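Nicotinate-nucleotide pyrophosphorylase (Ehrlichia chaffeensis, PDB 3L0G) probably catalyses the conversion of quinolinate to nicotinate D-ribonucleotide, a decarboxylating phosphoribosyl transfer in NAD(+) biosynthesis. Local coordinates at residues K35-D40 with E116-N121; N78-H83 with A109-P114. One frame throughout, in Å; residues are numbered along the deposited sequence.

In the fold
Interactions 1 and 2 have centres about 13 Å apart. Interaction 1 is buried and joins the end of helix 27-38 to the start of helix 116-139. Interaction 2 is a surface contact between the turn after helix 70-79 and the short helix 109-112. The two meet where Leu38 CD2 packs on Pro114 O at 3.6 Å. Ile119 of 116-121 packs on helix 70-79, which leads into 78-83. Their chemistry follows their place. At 35-40 with 116-121 a carboxylate, a water and a valine meet beside a second subunit, which supplies arginines. At 78-83 with 109-114 two aromatic rings stack near the surface. Ala109 and Leu113 also pack on the second subunit.

Interaction 1 (K35-D40 with E116-N121); sequences KEDLGD and ERVILN
Asp37 and Val118 mark the closest approach of the two backbones, with their CA atoms 7.6 Å apart. Segment 35-40 is the last turn of helix 27-38 and its exit. Gly39 leaves the helix with positive phi. Segment 116-121 starts helix 116-139. The CG of Asp37 is anti to the backbone N (chi1 -150°), which sends the carboxylate toward the other helix. Asp37 CB and Val118 CG2 are 4.0 Å apart; the two side chains pass alongside each other, pointing opposite ways. Asp37 OD2 also lies 4.1 Å from Arg117 CB. A water bridges the helices: it donates to Asp37 OD2 at 2.6 Å and accepts from Val118 N at 3.2 Å. The Arg117 chain bends at chi2 and chi3 and carries its guanidinium off from Asp37. Its NH1 bonds Asn121 OD1 at 2.8 Å, one turn on, nearly straight (168°) but from above the carbonyl plane. The carboxylate finds its charge partners in the second subunit, where Arg158 pairs with OD1 and Arg151 with OD2. This ties the helix pair to the subunit interface, and both arginines lie in the partner's C-terminal domain. As in this family, the active site probably forms between the N-terminal part of one subunit and the barrel of its partner. Within the chain, Val118 also packs on Ala33 and Leu34 of helix 27-38. Ile119 reaches helix 70-79, and Glu116 and Leu120 touch strand 290-294.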
loop_
_atom_site.group_PDB
_atom_site.type_symbol
_atom_site.label_atom_id
_atom_site.label_comp_id
_atom_site.label_asym_id
_atom_site.label_seq_id
_atom_site.Cartn_x
_atom_site.Cartn_y
_atom_site.Cartn_z
ATOM N N LYS C 35 -1.569 -10.482 4.229
ATOM C CA LYS C 35 -1.759 -11.129 2.934
ATOM C C LYS C 35 -0.790 -12.325 2.703
ATOM O O LYS C 35 -1.203 -13.398 2.263
ATOM C CB LYS C 35 -1.627 -10.115 1.771
ATOM C CG LYS C 35 -1.796 -10.724 0.365
ATOM C CD LYS C 35 -2.075 -9.665 -0.779
ATOM C CE LYS C 35 -0.944 -8.606 -0.988
ATOM N NZ LYS C 35 0.414 -9.164 -1.364
ATOM N N GLU C 36 0.479 -12.152 3.015
ATOM C CA GLU C 36 1.429 -13.218 2.770
ATOM C C GLU C 36 1.123 -14.483 3.638
ATOM O O GLU C 36 1.345 -15.595 3.178
ATOM C CB GLU C 36 2.877 -12.699 2.908
ATOM C CG GLU C 36 3.465 -12.798 4.255
ATOM C CD GLU C 36 4.812 -12.126 4.378
ATOM O OE1 GLU C 36 5.506 -11.906 3.350
ATOM O OE2 GLU C 36 5.146 -11.793 5.543
ATOM N N ASP C 37 0.571 -14.305 4.845
ATOM C CA ASP C 37 0.319 -15.422 5.765
ATOM C C ASP C 37 -1.072 -16.031 5.652
ATOM O O ASP C 37 -1.245 -17.227 5.970
ATOM C CB ASP C 37 0.511 -14.967 7.221
ATOM C CG ASP C 37 0.970 -16.071 8.132
ATOM O OD1 ASP C 37 1.553 -17.085 7.646
ATOM O OD2 ASP C 37 0.751 -15.920 9.358
ATOM N N LEU C 38 -2.051 -15.201 5.257
ATOM C CA LEU C 38 -3.471 -15.593 5.198
ATOM C C LEU C 38 -4.028 -15.766 3.762
ATOM O O LEU C 38 -5.068 -16.433 3.560
ATOM C CB LEU C 38 -4.337 -14.606 6.027
ATOM C CG LEU C 38 -4.143 -14.661 7.561
ATOM C CD1 LEU C 38 -4.808 -13.466 8.241
ATOM C CD2 LEU C 38 -4.674 -15.939 8.190
ATOM N N GLY C 39 -3.356 -15.187 2.763
ATOM C CA GLY C 39 -3.703 -15.401 1.352
ATOM C C GLY C 39 -5.192 -15.212 1.073
ATOM O O GLY C 39 -5.820 -14.319 1.654
ATOM N N ASP C 40 -5.761 -16.067 0.214
ATOM C CA ASP C 40 -7.210 -16.030 -0.100
ATOM C C ASP C 40 -8.041 -17.056 0.641
ATOM O O ASP C 40 -9.231 -16.833 0.839
ATOM C CB ASP C 40 -7.454 -16.218 -1.600
ATOM C CG ASP C 40 -6.794 -15.156 -2.421
ATOM O OD1 ASP C 40 -6.856 -13.976 -2.028
ATOM O OD2 ASP C 40 -6.197 -15.498 -3.453
ATOM N N GLU C 116 -1.760 -14.300 15.145
ATOM C CA GLU C 116 -0.674 -14.493 16.109
ATOM C C GLU C 116 0.721 -14.285 15.530
ATOM O O GLU C 116 1.517 -13.497 16.062
ATOM C CB GLU C 116 -0.719 -15.910 16.687
ATOM C CG GLU C 116 0.357 -16.190 17.672
ATOM C CD GLU C 116 0.262 -17.591 18.267
ATOM O OE1 GLU C 116 -0.865 -18.072 18.512
ATOM O OE2 GLU C 116 1.335 -18.195 18.457
ATOM N N ARG C 117 1.041 -15.018 14.479
ATOM C CA ARG C 117 2.402 -15.030 13.999
ATOM C C ARG C 117 2.754 -13.658 13.382
ATOM O O ARG C 117 3.842 -13.126 13.613
ATOM C CB ARG C 117 2.607 -16.199 13.040
ATOM C CG ARG C 117 3.971 -16.344 12.414
ATOM C CD ARG C 117 5.143 -16.051 13.345
ATOM N NE ARG C 117 5.070 -16.801 14.556
ATOM C CZ ARG C 117 5.754 -16.519 15.652
ATOM N NH1 ARG C 117 6.616 -15.516 15.707
ATOM N NH2 ARG C 117 5.578 -17.269 16.702
ATOM N N VAL C 118 1.820 -13.060 12.654
ATOM C CA VAL C 118 2.028 -11.694 12.115
ATOM C C VAL C 118 2.388 -10.675 13.214
ATOM O O VAL C 118 3.400 -9.987 13.142
ATOM C CB VAL C 118 0.812 -11.248 11.220
ATOM C CG1 VAL C 118 0.751 -9.708 10.999
ATOM C CG2 VAL C 118 0.891 -11.974 9.868
ATOM N N ILE C 119 1.580 -10.622 14.252
ATOM C CA ILE C 119 1.821 -9.705 15.329
ATOM C C ILE C 119 3.158 -10.019 16.024
ATOM O O ILE C 119 3.948 -9.100 16.271
ATOM C CB ILE C 119 0.628 -9.717 16.313
ATOM C CG1 ILE C 119 -0.567 -9.012 15.665
ATOM C CG2 ILE C 119 0.970 -9.042 17.607
ATOM C CD1 ILE C 119 -1.912 -9.249 16.415
ATOM N N LEU C 120 3.436 -11.293 16.299
ATOM C CA LEU C 120 4.656 -11.626 17.004
ATOM C C LEU C 120 5.865 -11.254 16.145
ATOM O O LEU C 120 6.861 -10.709 16.654
ATOM C CB LEU C 120 4.698 -13.125 17.445
ATOM C CG LEU C 120 3.763 -13.513 18.606
ATOM C CD1 LEU C 120 3.904 -15.035 18.931
ATOM C CD2 LEU C 120 3.944 -12.652 19.933
ATOM N N ASN C 121 5.811 -11.547 14.848
ATOM C CA ASN C 121 7.001 -11.288 13.993
ATOM C C ASN C 121 7.292 -9.803 13.986
ATOM O O ASN C 121 8.474 -9.371 14.057
ATOM C CB ASN C 121 6.852 -11.841 12.567
ATOM C CG ASN C 121 6.918 -13.381 12.505
ATOM O OD1 ASN C 121 7.408 -14.035 13.424
ATOM N ND2 ASN C 121 6.400 -13.956 11.431
HETATM O O HOH W 1 -0.487 -14.867 11.402
#

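Interaction 2 (N78-H83 with A109-P114); sequences NMNKEH and AIYLLP
His83 and Tyr111 form an offset stack. Their ring centroids are 3.9 Å apart and the planes differ by only 7°. His83 CD2 sits over the face of the tyrosine ring, 3.4 Å from Tyr111 CE2. The overlap runs on toward the phenol end, where His83 NE2 is 3.5 Å from Tyr111 CZ. At the other end His83 CB lies above the tyrosine plane, just outside the ring outline, 3.6 Å from Tyr111 CD2. Asn80 is the smaller partner. Its OD1 approaches Tyr111 CD1 obliquely at 4.0 Å, with the amide plane turned 46° from the ring. The next shell sets the histidine. Glu82 CB lies over the imidazole face opposite Tyr111, so the ring is sandwiched. A backbone bond from His83 N to Asn80 O of 3.0 Å closes the turn; both of its end residues face Tyr111. Tyr111 has CG anti to its carbonyl carbon (chi1 -73°), which turns the ring toward the 78-83 turn. Further out, His83 pairs by backbone with Leu108 of strand 101-108 and its side chain touches the same residue. Asn80 rests on Ile115, while Leu112 packs on strands 54-61 and 101-108. The contact thus ties the turn between helix 70-79 and strand 84-88 to the helix following strand 101-108. Flat ring overlap holds the pair, so its grip depends on shape and on nearly parallel rings rather than on a directed polar bond.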
loop_
_atom_site.group_PDB
_atom_site.type_symbol
_atom_site.label_atom_id
_atom_site.label_comp_id
_atom_site.label_asym_id
_atom_site.label_seq_id
_atom_site.Cartn_x
_atom_site.Cartn_y
_atom_site.Cartn_z
ATOM N N ASN C 78 -7.383 -3.998 16.442
ATOM C CA ASN C 78 -8.495 -3.081 16.155
ATOM C C ASN C 78 -9.264 -3.387 14.868
ATOM O O ASN C 78 -10.377 -2.932 14.713
ATOM C CB ASN C 78 -8.033 -1.607 16.140
ATOM C CG ASN C 78 -7.644 -1.105 17.519
ATOM O OD1 ASN C 78 -6.980 -0.056 17.676
ATOM N ND2 ASN C 78 -8.018 -1.861 18.523
ATOM N N MET C 79 -8.676 -4.171 13.969
ATOM C CA MET C 79 -9.394 -4.662 12.791
ATOM C C MET C 79 -10.503 -5.641 13.191
ATOM O O MET C 79 -11.487 -5.769 12.480
ATOM C CB MET C 79 -8.429 -5.359 11.815
ATOM C CG MET C 79 -7.348 -4.453 11.264
ATOM S SD MET C 79 -6.095 -5.394 10.345
ATOM C CE MET C 79 -7.049 -5.844 8.894
ATOM N N ASN C 80 -10.341 -6.287 14.352
ATOM C CA ASN C 80 -11.266 -7.300 14.887
ATOM C C ASN C 80 -11.909 -6.862 16.230
ATOM O O ASN C 80 -11.977 -7.662 17.182
ATOM C CB ASN C 80 -10.463 -8.623 15.087
ATOM C CG ASN C 80 -9.592 -9.009 13.854
ATOM O OD1 ASN C 80 -10.122 -9.475 12.842
ATOM N ND2 ASN C 80 -8.254 -8.780 13.937
ATOM N N LYS C 81 -12.388 -5.614 16.329
ATOM C CA LYS C 81 -12.791 -5.049 17.636
ATOM C C LYS C 81 -13.989 -5.748 18.306
ATOM O O LYS C 81 -14.079 -5.796 19.528
ATOM C CB LYS C 81 -13.053 -3.540 17.529
ATOM N N GLU C 82 -14.903 -6.305 17.511
ATOM C CA GLU C 82 -16.049 -7.034 18.065
ATOM C C GLU C 82 -15.599 -8.314 18.753
ATOM O O GLU C 82 -16.268 -8.782 19.671
ATOM C CB GLU C 82 -17.067 -7.385 16.965
ATOM N N HIS C 83 -14.457 -8.865 18.317
ATOM C CA HIS C 83 -14.035 -10.200 18.709
ATOM C C HIS C 83 -12.745 -10.255 19.532
ATOM O O HIS C 83 -12.306 -11.360 19.903
ATOM C CB HIS C 83 -13.852 -11.046 17.455
ATOM C CG HIS C 83 -15.052 -11.064 16.554
ATOM N ND1 HIS C 83 -16.292 -11.511 16.967
ATOM C CD2 HIS C 83 -15.195 -10.701 15.259
ATOM C CE1 HIS C 83 -17.150 -11.403 15.967
ATOM N NE2 HIS C 83 -16.507 -10.917 14.919
ATOM N N ALA C 109 -11.188 -17.213 19.811
ATOM C CA ALA C 109 -9.952 -17.832 19.375
ATOM C C ALA C 109 -9.851 -17.814 17.870
ATOM O O ALA C 109 -8.785 -17.549 17.332
ATOM C CB ALA C 109 -9.825 -19.235 19.895
ATOM N N ILE C 110 -10.966 -18.046 17.187
ATOM C CA ILE C 110 -10.971 -18.138 15.729
ATOM C C ILE C 110 -10.426 -16.858 15.104
ATOM O O ILE C 110 -9.905 -16.909 13.998
ATOM C CB ILE C 110 -12.409 -18.534 15.175
ATOM C CG1 ILE C 110 -12.326 -19.067 13.746
ATOM C CG2 ILE C 110 -13.392 -17.345 15.246
ATOM C CD1 ILE C 110 -13.674 -19.576 13.178
ATOM N N TYR C 111 -10.513 -15.720 15.813
ATOM C CA TYR C 111 -10.027 -14.431 15.296
ATOM C C TYR C 111 -8.612 -14.072 15.761
ATOM O O TYR C 111 -7.896 -13.403 15.032
ATOM C CB TYR C 111 -11.000 -13.280 15.643
ATOM C CG TYR C 111 -12.280 -13.319 14.812
ATOM C CD1 TYR C 111 -12.319 -12.753 13.525
ATOM C CD2 TYR C 111 -13.436 -13.923 15.293
ATOM C CE1 TYR C 111 -13.476 -12.797 12.747
ATOM C CE2 TYR C 111 -14.617 -13.969 14.512
ATOM C CZ TYR C 111 -14.620 -13.403 13.242
ATOM O OH TYR C 111 -15.754 -13.441 12.455
ATOM N N LEU C 112 -8.196 -14.567 16.927
ATOM C CA LEU C 112 -6.844 -14.333 17.450
ATOM C C LEU C 112 -5.745 -15.202 16.827
ATOM O O LEU C 112 -4.666 -14.707 16.523
ATOM C CB LEU C 112 -6.845 -14.542 18.971
ATOM C CG LEU C 112 -5.576 -14.295 19.778
ATOM C CD1 LEU C 112 -5.141 -12.850 19.663
ATOM C CD2 LEU C 112 -5.834 -14.713 21.259
ATOM N N LEU C 113 -5.981 -16.498 16.676
ATOM C CA LEU C 113 -4.915 -17.404 16.242
ATOM C C LEU C 113 -4.386 -17.146 14.825
ATOM O O LEU C 113 -3.206 -17.302 14.576
ATOM C CB LEU C 113 -5.326 -18.886 16.421
ATOM C CG LEU C 113 -5.650 -19.343 17.878
ATOM C CD1 LEU C 113 -5.614 -20.847 17.978
ATOM C CD2 LEU C 113 -4.683 -18.749 18.883
ATOM N N PRO C 114 -5.240 -16.737 13.893
ATOM C CA PRO C 114 -4.735 -16.424 12.539
ATOM C C PRO C 114 -3.841 -15.192 12.400
ATOM O O PRO C 114 -3.161 -15.027 11.373
ATOM C CB PRO C 114 -6.019 -16.226 11.723
ATOM C CG PRO C 114 -7.039 -16.996 12.456
ATOM C CD PRO C 114 -6.703 -16.781 13.923
#